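Beta-glucanase (Podospora anserina, PDB 4LE4) probably hydrolyses beta-glucan chains as a family 131 glycoside hydrolase, crystallised here with cellotriose. Local coordinates at residues 17-21 against 30-34; 40-44 against 67-71; 77-83 against 205-211; 116-120 against 166-170. All blocks are in the same frame, centred on the assembly; numbering follows the deposited sequence.

Contact 1: residues 17-21 against 30-34; sequences DLNKW and YQYYI
W21 lays one face of its indole flat on the backbone of strand 30-34, an example of an aromatic plate binding a 3-10 turn to a strand without any direct hydrogen bond between them. Q31 CA stands 3.5 Å from the centroid of the five-membered ring, only 13° off the ring normal, so its C-H points into the pi cloud. Over the same face, Q31 CB approaches W21 CZ2 at 3.4 Å, and the backbone N of Y32 sits toward the rim. The indole reaches this place because CG is anti to the backbone N (chi1 -174°), which carries the ring out from the turn and across the strand. Farther along, W21 CH2 meets Y33 CD1 at 3.8 Å; the two rings are almost parallel but slid so far apart that they barely overlap. L18 supplies the second apolar patch, with CD2 on Y30 CB at 3.9 Å and CB near Y32 CG at 4.1 Å. A water lies between the two backbones, 2.6 Å from W21 O and 3.0 Å from Y32 O.

The second shell holds these groups in place. The bond from W21 N to L18 O closes the turn, while Q85 OE1 receives both W21 NE1 and Q31 NE2, fixing the indole and the amide together. W23 meets W21 edge-to-face. Strand 30-34 itself runs antiparallel to strand 78-84, with backbone bonds linking Q31 with I83 and I34 with E81, while the side chains of Y30 and Y32 both rest on L82.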
# COMPACT_ATOMS: atom_id res chain seq x y z
N ASP A 17 12.35 -11.18 9.40
CA ASP A 17 11.40 -11.43 10.47
C ASP A 17 10.02 -11.81 9.93
O ASP A 17 9.20 -12.34 10.67
CB ASP A 17 11.32 -10.22 11.40
CG ASP A 17 12.64 -9.96 12.14
OD1 ASP A 17 13.40 -10.93 12.31
OD2 ASP A 17 12.94 -8.80 12.55
N LEU A 18 9.77 -11.55 8.64
CA LEU A 18 8.50 -11.89 8.05
C LEU A 18 8.37 -13.38 7.97
O LEU A 18 7.26 -13.90 7.97
CB LEU A 18 8.37 -11.30 6.64
CG LEU A 18 8.15 -9.78 6.59
CD1 LEU A 18 8.23 -9.32 5.13
CD2 LEU A 18 6.82 -9.41 7.21
N ASN A 19 9.51 -14.08 7.90
CA ASN A 19 9.50 -15.53 7.83
C ASN A 19 9.03 -16.18 9.12
O ASN A 19 8.77 -17.39 9.15
CB ASN A 19 10.90 -16.06 7.51
CG ASN A 19 11.31 -15.83 6.07
OD1 ASN A 19 12.50 -15.62 5.78
ND2 ASN A 19 10.35 -15.91 5.15
N LYS A 20 8.91 -15.40 10.20
CA LYS A 20 8.45 -16.00 11.45
C LYS A 20 6.96 -16.35 11.39
O LYS A 20 6.47 -17.17 12.16
CB LYS A 20 8.69 -15.06 12.62
CG LYS A 20 10.16 -14.78 12.90
CD LYS A 20 10.26 -13.69 13.97
CE LYS A 20 11.71 -13.38 14.31
NZ LYS A 20 11.78 -12.43 15.47
N TRP A 21 6.25 -15.74 10.45
CA TRP A 21 4.82 -15.98 10.31
C TRP A 21 4.54 -17.22 9.48
O TRP A 21 5.24 -17.49 8.51
CB TRP A 21 4.16 -14.79 9.64
CG TRP A 21 2.67 -14.89 9.58
CD1 TRP A 21 1.79 -14.35 10.46
CD2 TRP A 21 1.89 -15.54 8.57
NE1 TRP A 21 0.51 -14.63 10.07
CE2 TRP A 21 0.54 -15.36 8.91
CE3 TRP A 21 2.21 -16.27 7.41
CZ2 TRP A 21 -0.51 -15.87 8.14
CZ3 TRP A 21 1.16 -16.78 6.64
CH2 TRP A 21 -0.18 -16.58 7.01
N TYR A 30 2.40 -8.99 10.30
CA TYR A 30 2.04 -9.25 8.91
C TYR A 30 1.98 -10.70 8.48
O TYR A 30 2.87 -11.49 8.81
CB TYR A 30 3.06 -8.60 7.96
CG TYR A 30 2.95 -7.09 7.77
CD1 TYR A 30 1.90 -6.53 7.03
CD2 TYR A 30 3.94 -6.24 8.27
CE1 TYR A 30 1.85 -5.15 6.79
CE2 TYR A 30 3.90 -4.86 8.05
CZ TYR A 30 2.85 -4.32 7.30
OH TYR A 30 2.83 -2.98 7.04
N GLN A 31 0.96 -11.05 7.70
CA GLN A 31 0.88 -12.37 7.15
C GLN A 31 1.75 -12.28 5.87
O GLN A 31 1.59 -11.36 5.04
CB GLN A 31 -0.55 -12.73 6.74
CG GLN A 31 -1.59 -12.45 7.80
CD GLN A 31 -2.92 -13.08 7.45
OE1 GLN A 31 -3.29 -13.16 6.28
NE2 GLN A 31 -3.66 -13.52 8.48
N TYR A 32 2.65 -13.24 5.70
CA TYR A 32 3.52 -13.25 4.54
C TYR A 32 3.36 -14.57 3.78
O TYR A 32 3.87 -15.62 4.19
CB TYR A 32 4.96 -13.04 5.01
CG TYR A 32 5.94 -13.01 3.85
CD1 TYR A 32 5.82 -12.05 2.85
CD2 TYR A 32 6.93 -13.97 3.74
CE1 TYR A 32 6.67 -12.06 1.73
CE2 TYR A 32 7.80 -13.98 2.62
CZ TYR A 32 7.65 -13.03 1.63
OH TYR A 32 8.46 -13.05 0.52
N TYR A 33 2.57 -14.53 2.69
CA TYR A 33 2.37 -15.72 1.88
C TYR A 33 2.11 -15.43 0.41
O TYR A 33 2.32 -16.32 -0.41
CB TYR A 33 1.27 -16.63 2.46
CG TYR A 33 -0.12 -16.04 2.42
CD1 TYR A 33 -0.59 -15.26 3.48
CD2 TYR A 33 -0.99 -16.30 1.37
CE1 TYR A 33 -1.87 -14.76 3.50
CE2 TYR A 33 -2.29 -15.80 1.36
CZ TYR A 33 -2.73 -15.03 2.44
OH TYR A 33 -4.00 -14.49 2.44
N ILE A 34 1.68 -14.21 0.08
CA ILE A 34 1.42 -13.84 -1.32
C ILE A 34 2.72 -13.30 -1.91
O ILE A 34 3.00 -12.10 -1.88
CB ILE A 34 0.28 -12.80 -1.41
CG1 ILE A 34 -0.96 -13.40 -0.73
CG2 ILE A 34 -0.02 -12.42 -2.90
CD1 ILE A 34 -2.18 -12.48 -0.70
O HOH W 1 5.99 -16.51 6.17

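Contact 2: residues 40-44 against 67-71; sequences VSAYV and DNTAY
Y43 and D67 mark the closest approach of the two backbones, their CA atoms 7.7 Å apart, where a short run with helical angles at 40-42 faces the type I beta turn from D67 to A70. Side chains bridge the gap through a relay of hydroxyls. Y43 OH donates to T69 OG1 at 2.7 Å, and T69 OG1 donates in turn to D67 OD1 at 2.6 Å, using the syn lone pair of the carboxylate. The same OD1 also takes the backbone N of T69 at 2.7 Å, from above the carboxylate plane, so two bonds from one residue grip a single oxygen. S38 adds to the relay, its N bonding Y43 OH and its OG bonding T69 OG1. D67 OD1 also lies at the edge of the tyrosine ring, 3.6 Å from Y43 CE1, with the carboxylate turned 65° from the ring plane. A70 CB touches Y43 CE1 at 4.0 Å. Beside the relay, a water donates to A42 O and to D67 OD2, a second, water-mediated bridge. Bonds from T69 N to D67 OD1 and from A70 N to D67 O make this an Asx turn overlaid on a type I beta turn, here following strand 61-66 of the sandwich.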
# COMPACT_ATOMS: atom_id res chain seq x y z
N VAL A 40 12.43 -14.27 0.90
CA VAL A 40 11.89 -12.94 1.14
C VAL A 40 12.80 -11.78 0.70
O VAL A 40 12.30 -10.79 0.19
CB VAL A 40 11.49 -12.77 2.65
CG1 VAL A 40 12.74 -12.79 3.55
CG2 VAL A 40 10.70 -11.46 2.86
N SER A 41 14.12 -11.91 0.86
CA SER A 41 15.00 -10.81 0.46
C SER A 41 14.96 -10.48 -1.03
O SER A 41 15.48 -9.44 -1.46
CB SER A 41 16.44 -11.07 0.95
OG SER A 41 16.98 -12.21 0.32
N ALA A 42 14.32 -11.33 -1.83
CA ALA A 42 14.15 -11.00 -3.24
C ALA A 42 12.99 -10.01 -3.41
O ALA A 42 12.94 -9.28 -4.41
CB ALA A 42 13.82 -12.26 -4.04
N TYR A 43 12.06 -10.02 -2.45
CA TYR A 43 10.84 -9.20 -2.54
C TYR A 43 10.62 -8.07 -1.54
O TYR A 43 9.96 -7.08 -1.85
CB TYR A 43 9.63 -10.14 -2.46
CG TYR A 43 9.70 -11.33 -3.35
CD1 TYR A 43 9.86 -11.19 -4.71
CD2 TYR A 43 9.52 -12.63 -2.82
CE1 TYR A 43 9.85 -12.31 -5.54
CE2 TYR A 43 9.52 -13.73 -3.63
CZ TYR A 43 9.68 -13.56 -4.99
OH TYR A 43 9.65 -14.67 -5.79
N VAL A 44 11.18 -8.20 -0.34
CA VAL A 44 10.95 -7.19 0.66
C VAL A 44 12.28 -6.92 1.39
O VAL A 44 12.92 -7.85 1.83
CB VAL A 44 9.92 -7.67 1.70
CG1 VAL A 44 9.56 -6.50 2.64
CG2 VAL A 44 8.65 -8.19 1.00
N ASP A 67 9.92 -9.11 -9.32
CA ASP A 67 10.98 -9.51 -10.24
C ASP A 67 10.45 -10.62 -11.12
O ASP A 67 9.26 -10.85 -11.13
CB ASP A 67 12.26 -9.92 -9.48
CG ASP A 67 12.12 -11.23 -8.69
OD1 ASP A 67 11.13 -11.98 -8.84
OD2 ASP A 67 13.06 -11.53 -7.90
N ASN A 68 11.32 -11.32 -11.85
CA ASN A 68 10.81 -12.36 -12.74
C ASN A 68 10.16 -13.55 -12.08
O ASN A 68 9.47 -14.33 -12.74
CB ASN A 68 11.91 -12.87 -13.68
CG ASN A 68 12.44 -11.79 -14.60
OD1 ASN A 68 11.66 -11.04 -15.21
ND2 ASN A 68 13.76 -11.70 -14.71
N THR A 69 10.34 -13.69 -10.77
CA THR A 69 9.78 -14.83 -10.04
C THR A 69 8.57 -14.46 -9.15
O THR A 69 8.06 -15.32 -8.43
CB THR A 69 10.82 -15.43 -9.11
OG1 THR A 69 11.08 -14.50 -8.05
CG2 THR A 69 12.14 -15.66 -9.88
N ALA A 70 8.16 -13.21 -9.20
CA ALA A 70 7.07 -12.73 -8.35
C ALA A 70 5.67 -13.17 -8.78
O ALA A 70 4.80 -12.33 -8.97
CB ALA A 70 7.14 -11.21 -8.24
N TYR A 71 5.47 -14.48 -8.88
CA TYR A 71 4.18 -15.04 -9.27
C TYR A 71 3.72 -15.96 -8.16
O TYR A 71 4.46 -16.85 -7.74
CB TYR A 71 4.32 -15.81 -10.59
CG TYR A 71 4.53 -14.91 -11.77
CD1 TYR A 71 3.43 -14.38 -12.46
CD2 TYR A 71 5.81 -14.54 -12.17
CE1 TYR A 71 3.60 -13.52 -13.51
CE2 TYR A 71 5.99 -13.66 -13.22
CZ TYR A 71 4.88 -13.15 -13.89
OH TYR A 71 5.05 -12.25 -14.90
O HOH W 2 14.61 -9.43 -6.51

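Contact 3: residues 77-83 against 205-211; sequences MRRTELI and WHVGVLE
H206 ND1 donates to E81 OE1 at 2.5 Å, a His-carboxylate hydrogen bond that meets the oxygen on its anti side. On the syn side, R79 grips the same carboxylate side-on: NE reaches E81 OE2 at 2.6 Å in a nearly straight line (172°), and NH2 reaches OE1 at 2.9 Å. E81 is thus clamped between a neighbour on its own strand and one across the sheet, while E121 takes H206 NE2. With an alanine in place of E81, the guanidinium of R79 would probably lose its carboxylate mate and the H206 ring would be freer to turn.

Packing follows the same side chains. L210 CD1 lies over one face of the R79 guanidinium, 3.7 Å from NE, and I83 CD1 sits over the H206 ring, 4.1 Å from its centroid. At the far end, M77 CB touches L210 CD2 at 4.0 Å.

The backbones form antiparallel hydrogen-bonded pairs R78-E211, T80-V209 and L82-V207; strand 209-211 is almost exactly antiparallel to 78-83, whereas 205-207 slants away from that line. G208 faces E81 with CA atoms 4.2 Å apart; its backbone angles (154°/-156°) call for glycine, and a CB there would clash with T80 O. The chain turns a corner at this glycine, so one continuous strand, 78-83, pairs with two short ones, an antiparallel arrangement within a sheet of the concanavalin-type beta sandwich.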
# COMPACT_ATOMS: atom_id res chain seq x y z
N MET A 77 -0.43 -12.76 -12.97
CA MET A 77 -0.21 -11.38 -12.51
C MET A 77 0.99 -11.47 -11.54
O MET A 77 1.11 -12.47 -10.82
CB MET A 77 -1.39 -10.84 -11.67
CG MET A 77 -2.79 -10.97 -12.23
SD MET A 77 -3.71 -12.42 -11.63
CE MET A 77 -4.32 -11.92 -10.10
N ARG A 78 1.86 -10.47 -11.51
CA ARG A 78 2.99 -10.47 -10.54
C ARG A 78 2.48 -9.85 -9.24
O ARG A 78 1.75 -8.86 -9.26
CB ARG A 78 4.16 -9.59 -11.00
CG ARG A 78 4.66 -9.87 -12.38
CD ARG A 78 5.34 -8.58 -12.93
NE ARG A 78 6.72 -8.72 -12.61
CZ ARG A 78 7.70 -7.86 -12.84
NH1 ARG A 78 7.54 -6.67 -13.43
NH2 ARG A 78 8.91 -8.28 -12.51
N ARG A 79 2.88 -10.41 -8.10
CA ARG A 79 2.43 -9.90 -6.80
C ARG A 79 3.45 -10.08 -5.69
O ARG A 79 4.10 -11.10 -5.62
CB ARG A 79 1.16 -10.65 -6.33
CG ARG A 79 0.00 -10.66 -7.32
CD ARG A 79 -1.06 -11.63 -6.87
NE ARG A 79 -1.87 -11.06 -5.81
CZ ARG A 79 -3.04 -11.55 -5.41
NH1 ARG A 79 -3.53 -12.64 -6.00
NH2 ARG A 79 -3.70 -10.96 -4.43
N THR A 80 3.51 -9.10 -4.80
CA THR A 80 4.32 -9.16 -3.58
C THR A 80 3.43 -8.36 -2.64
O THR A 80 3.31 -7.13 -2.77
CB THR A 80 5.69 -8.47 -3.68
OG1 THR A 80 6.53 -9.15 -4.63
CG2 THR A 80 6.37 -8.50 -2.33
N GLU A 81 2.78 -9.07 -1.73
CA GLU A 81 1.84 -8.40 -0.82
C GLU A 81 1.95 -8.93 0.61
O GLU A 81 2.23 -10.10 0.81
CB GLU A 81 0.39 -8.64 -1.34
CG GLU A 81 0.16 -8.07 -2.73
CD GLU A 81 -0.92 -8.83 -3.52
OE1 GLU A 81 -1.85 -9.39 -2.88
OE2 GLU A 81 -0.82 -8.87 -4.77
N LEU A 82 1.71 -8.03 1.57
CA LEU A 82 1.70 -8.32 3.00
C LEU A 82 0.27 -8.01 3.44
O LEU A 82 -0.33 -7.06 2.95
CB LEU A 82 2.65 -7.37 3.77
CG LEU A 82 4.09 -7.34 3.22
CD1 LEU A 82 4.91 -6.34 3.99
CD2 LEU A 82 4.67 -8.73 3.32
N ILE A 83 -0.26 -8.80 4.36
CA ILE A 83 -1.61 -8.56 4.88
C ILE A 83 -1.49 -8.38 6.40
O ILE A 83 -0.75 -9.11 7.06
CB ILE A 83 -2.53 -9.78 4.54
CG1 ILE A 83 -2.75 -9.84 3.02
CG2 ILE A 83 -3.96 -9.61 5.15
CD1 ILE A 83 -3.42 -11.10 2.59
N TRP A 205 -6.58 -6.71 3.47
CA TRP A 205 -6.04 -5.48 2.92
C TRP A 205 -4.64 -5.89 2.48
O TRP A 205 -3.82 -6.34 3.29
CB TRP A 205 -5.94 -4.38 3.96
CG TRP A 205 -5.46 -3.10 3.35
CD1 TRP A 205 -5.79 -2.59 2.12
CD2 TRP A 205 -4.57 -2.16 3.95
NE1 TRP A 205 -5.16 -1.37 1.92
CE2 TRP A 205 -4.40 -1.09 3.02
CE3 TRP A 205 -3.89 -2.10 5.18
CZ2 TRP A 205 -3.59 0.00 3.28
CZ3 TRP A 205 -3.08 -0.99 5.44
CH2 TRP A 205 -2.94 0.04 4.50
N HIS A 206 -4.37 -5.70 1.20
CA HIS A 206 -3.10 -6.12 0.61
C HIS A 206 -2.13 -4.97 0.49
O HIS A 206 -2.24 -4.15 -0.40
CB HIS A 206 -3.36 -6.75 -0.76
CG HIS A 206 -4.16 -8.01 -0.71
ND1 HIS A 206 -3.70 -9.21 -1.19
CD2 HIS A 206 -5.40 -8.26 -0.21
CE1 HIS A 206 -4.61 -10.15 -0.99
NE2 HIS A 206 -5.65 -9.60 -0.40
N VAL A 207 -1.20 -4.92 1.42
CA VAL A 207 -0.17 -3.89 1.46
C VAL A 207 0.91 -4.40 0.55
O VAL A 207 1.70 -5.30 0.89
CB VAL A 207 0.40 -3.72 2.88
CG1 VAL A 207 1.56 -2.68 2.89
CG2 VAL A 207 -0.73 -3.31 3.80
N GLY A 208 0.95 -3.81 -0.63
CA GLY A 208 1.90 -4.27 -1.61
C GLY A 208 1.37 -3.96 -2.98
O GLY A 208 0.52 -3.07 -3.13
N VAL A 209 1.83 -4.71 -3.98
CA VAL A 209 1.52 -4.44 -5.37
C VAL A 209 1.21 -5.67 -6.20
O VAL A 209 1.84 -6.71 -6.08
CB VAL A 209 2.74 -3.75 -6.08
CG1 VAL A 209 2.32 -3.27 -7.52
CG2 VAL A 209 3.28 -2.59 -5.25
N LEU A 210 0.24 -5.49 -7.09
CA LEU A 210 -0.17 -6.52 -8.03
C LEU A 210 -0.01 -5.85 -9.40
O LEU A 210 -0.41 -4.71 -9.57
CB LEU A 210 -1.64 -6.92 -7.77
CG LEU A 210 -2.32 -8.02 -8.59
CD1 LEU A 210 -3.57 -8.51 -7.90
CD2 LEU A 210 -2.68 -7.44 -9.94
N GLU A 211 0.62 -6.54 -10.36
CA GLU A 211 0.79 -5.95 -11.69
C GLU A 211 0.21 -6.89 -12.74
O GLU A 211 0.57 -8.07 -12.79
CB GLU A 211 2.28 -5.72 -12.01
CG GLU A 211 2.57 -5.16 -13.43
CD GLU A 211 4.07 -4.96 -13.70
OE1 GLU A 211 4.87 -5.82 -13.31
OE2 GLU A 211 4.45 -3.94 -14.28

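Contact 4: residues 116-120 against 166-170; sequences QIAFF and AYEID
Y167 and A118 join the two facing sheets of the beta sandwich, strand 163-170 belonging to one and strand 115-120 to the other, and the contact is a worked case of how side chains span the space between sheets, one of them reaching a backbone carbonyl. The phenol of Y167 points across the interior and presents its edge to the backbone of A118, whose carbonyl oxygen lies in the plane of the ring. Y167 CG is anti to its own carbonyl carbon (chi1 -62°), an orientation in which the ring leaves its strand and reaches the opposite one. The A118 methyl also packs on the hydroxyl, CB to Y167 OH 3.5 Å.

F120 comes the other way. Its ring and that of Y167 slide past each other in opposite directions, F120 CE2 meeting Y167 CD2 at 3.9 Å with the phenylalanine edge turned to the tyrosine. I169, two residues along from Y167 and on the same side of the strand, comes from the opposite direction, its CD1 3.5 Å from F120 CZ. Around them the core is largely aromatic: W205 and F124 stack on F120, and F99 meets Y167 edge-to-face.

A leucine replacing Y167 would probably leave A118 O without the hydroxyl donor and open a gap next to the A118 methyl.

A118 is where strand 115-120 turns a corner, with left-handed backbone angles, and its carbonyl also accepts W205 NE1. The Y167 hydroxyl oxygen sits above the carbonyl plane, 37° out of it, 2.8 Å from A118 O.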
# COMPACT_ATOMS: atom_id res chain seq x y z
N GLN A 116 -2.14 -2.51 -9.24
CA GLN A 116 -3.18 -2.34 -8.22
C GLN A 116 -2.34 -2.33 -6.93
O GLN A 116 -1.59 -3.25 -6.67
CB GLN A 116 -4.17 -3.50 -8.29
CG GLN A 116 -5.05 -3.34 -9.56
CD GLN A 116 -5.76 -4.61 -9.98
OE1 GLN A 116 -5.84 -5.56 -9.22
NE2 GLN A 116 -6.29 -4.62 -11.20
N ILE A 117 -2.52 -1.28 -6.14
CA ILE A 117 -1.69 -1.02 -4.96
C ILE A 117 -2.48 -0.78 -3.68
O ILE A 117 -3.45 -0.02 -3.70
CB ILE A 117 -0.86 0.25 -5.26
CG1 ILE A 117 -0.08 0.03 -6.59
CG2 ILE A 117 0.09 0.55 -4.11
CD1 ILE A 117 0.43 1.31 -7.26
N ALA A 118 -2.05 -1.37 -2.57
CA ALA A 118 -2.76 -1.13 -1.28
C ALA A 118 -4.28 -1.36 -1.44
O ALA A 118 -5.12 -0.56 -0.99
CB ALA A 118 -2.50 0.28 -0.84
N PHE A 119 -4.61 -2.49 -2.03
CA PHE A 119 -6.00 -2.82 -2.33
C PHE A 119 -6.64 -3.80 -1.40
O PHE A 119 -5.96 -4.64 -0.80
CB PHE A 119 -6.09 -3.39 -3.76
CG PHE A 119 -5.28 -4.68 -3.98
CD1 PHE A 119 -3.95 -4.63 -4.43
CD2 PHE A 119 -5.86 -5.93 -3.77
CE1 PHE A 119 -3.22 -5.82 -4.66
CE2 PHE A 119 -5.16 -7.12 -3.99
CZ PHE A 119 -3.83 -7.07 -4.44
N PHE A 120 -7.98 -3.70 -1.26
CA PHE A 120 -8.71 -4.69 -0.48
C PHE A 120 -9.00 -5.85 -1.43
O PHE A 120 -8.99 -5.67 -2.65
CB PHE A 120 -10.02 -4.10 0.09
CG PHE A 120 -9.77 -3.11 1.20
CD1 PHE A 120 -9.71 -3.54 2.52
CD2 PHE A 120 -9.52 -1.77 0.91
CE1 PHE A 120 -9.39 -2.67 3.55
CE2 PHE A 120 -9.19 -0.88 1.94
CZ PHE A 120 -9.12 -1.35 3.28
N ALA A 166 -4.41 8.29 3.45
CA ALA A 166 -5.21 7.65 4.47
C ALA A 166 -6.57 7.41 3.81
O ALA A 166 -7.18 8.35 3.29
CB ALA A 166 -5.37 8.52 5.72
N TYR A 167 -7.01 6.15 3.78
CA TYR A 167 -8.36 5.86 3.27
C TYR A 167 -9.25 6.06 4.51
O TYR A 167 -8.98 5.47 5.53
CB TYR A 167 -8.54 4.39 2.90
CG TYR A 167 -7.66 3.85 1.82
CD1 TYR A 167 -7.30 4.63 0.73
CD2 TYR A 167 -7.26 2.51 1.85
CE1 TYR A 167 -6.55 4.09 -0.32
CE2 TYR A 167 -6.51 1.95 0.81
CZ TYR A 167 -6.16 2.75 -0.28
OH TYR A 167 -5.43 2.21 -1.34
N GLU A 168 -10.27 6.91 4.41
CA GLU A 168 -11.21 7.14 5.52
C GLU A 168 -12.37 6.20 5.19
O GLU A 168 -13.18 6.47 4.30
CB GLU A 168 -11.70 8.60 5.49
CG GLU A 168 -12.87 8.84 6.48
CD GLU A 168 -13.29 10.29 6.62
OE1 GLU A 168 -12.87 11.14 5.82
OE2 GLU A 168 -14.08 10.57 7.56
N ILE A 169 -12.43 5.06 5.87
CA ILE A 169 -13.45 4.11 5.53
C ILE A 169 -14.52 4.00 6.62
O ILE A 169 -14.20 3.84 7.79
CB ILE A 169 -12.82 2.71 5.31
CG1 ILE A 169 -11.62 2.83 4.34
CG2 ILE A 169 -13.88 1.72 4.77
CD1 ILE A 169 -10.96 1.53 3.99
N ASP A 170 -15.78 4.11 6.22
CA ASP A 170 -16.88 3.92 7.17
C ASP A 170 -17.51 2.62 6.73
O ASP A 170 -18.29 2.60 5.78
CB ASP A 170 -17.92 5.04 7.08
CG ASP A 170 -18.95 4.97 8.22
OD1 ASP A 170 -19.16 3.85 8.75
OD2 ASP A 170 -19.54 6.01 8.56

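In the fold
The contacts run from the outer loops of the sandwich to its core: the centres of contacts 1 and 2 lie about 16 and 17 Å from the chain centre, those of 3 and 4 about 8 Å. The centres of 3 and 4 are about 13 Å apart, of 2 and 4 about 23 Å. Strands 30-34, 78-84, 205-207, 209-211 and 115-120 share one sheet, tying contacts 1, 3 and 4 together; strand 163-170 lies in the facing sheet. A70 O and R79 N join contacts 2 and 3. Along the chain, contacts 1 and 2 close before the next opens; contact 4 falls between the halves of contact 3. The sheet thus combines segments distant in sequence, with local turns at one end.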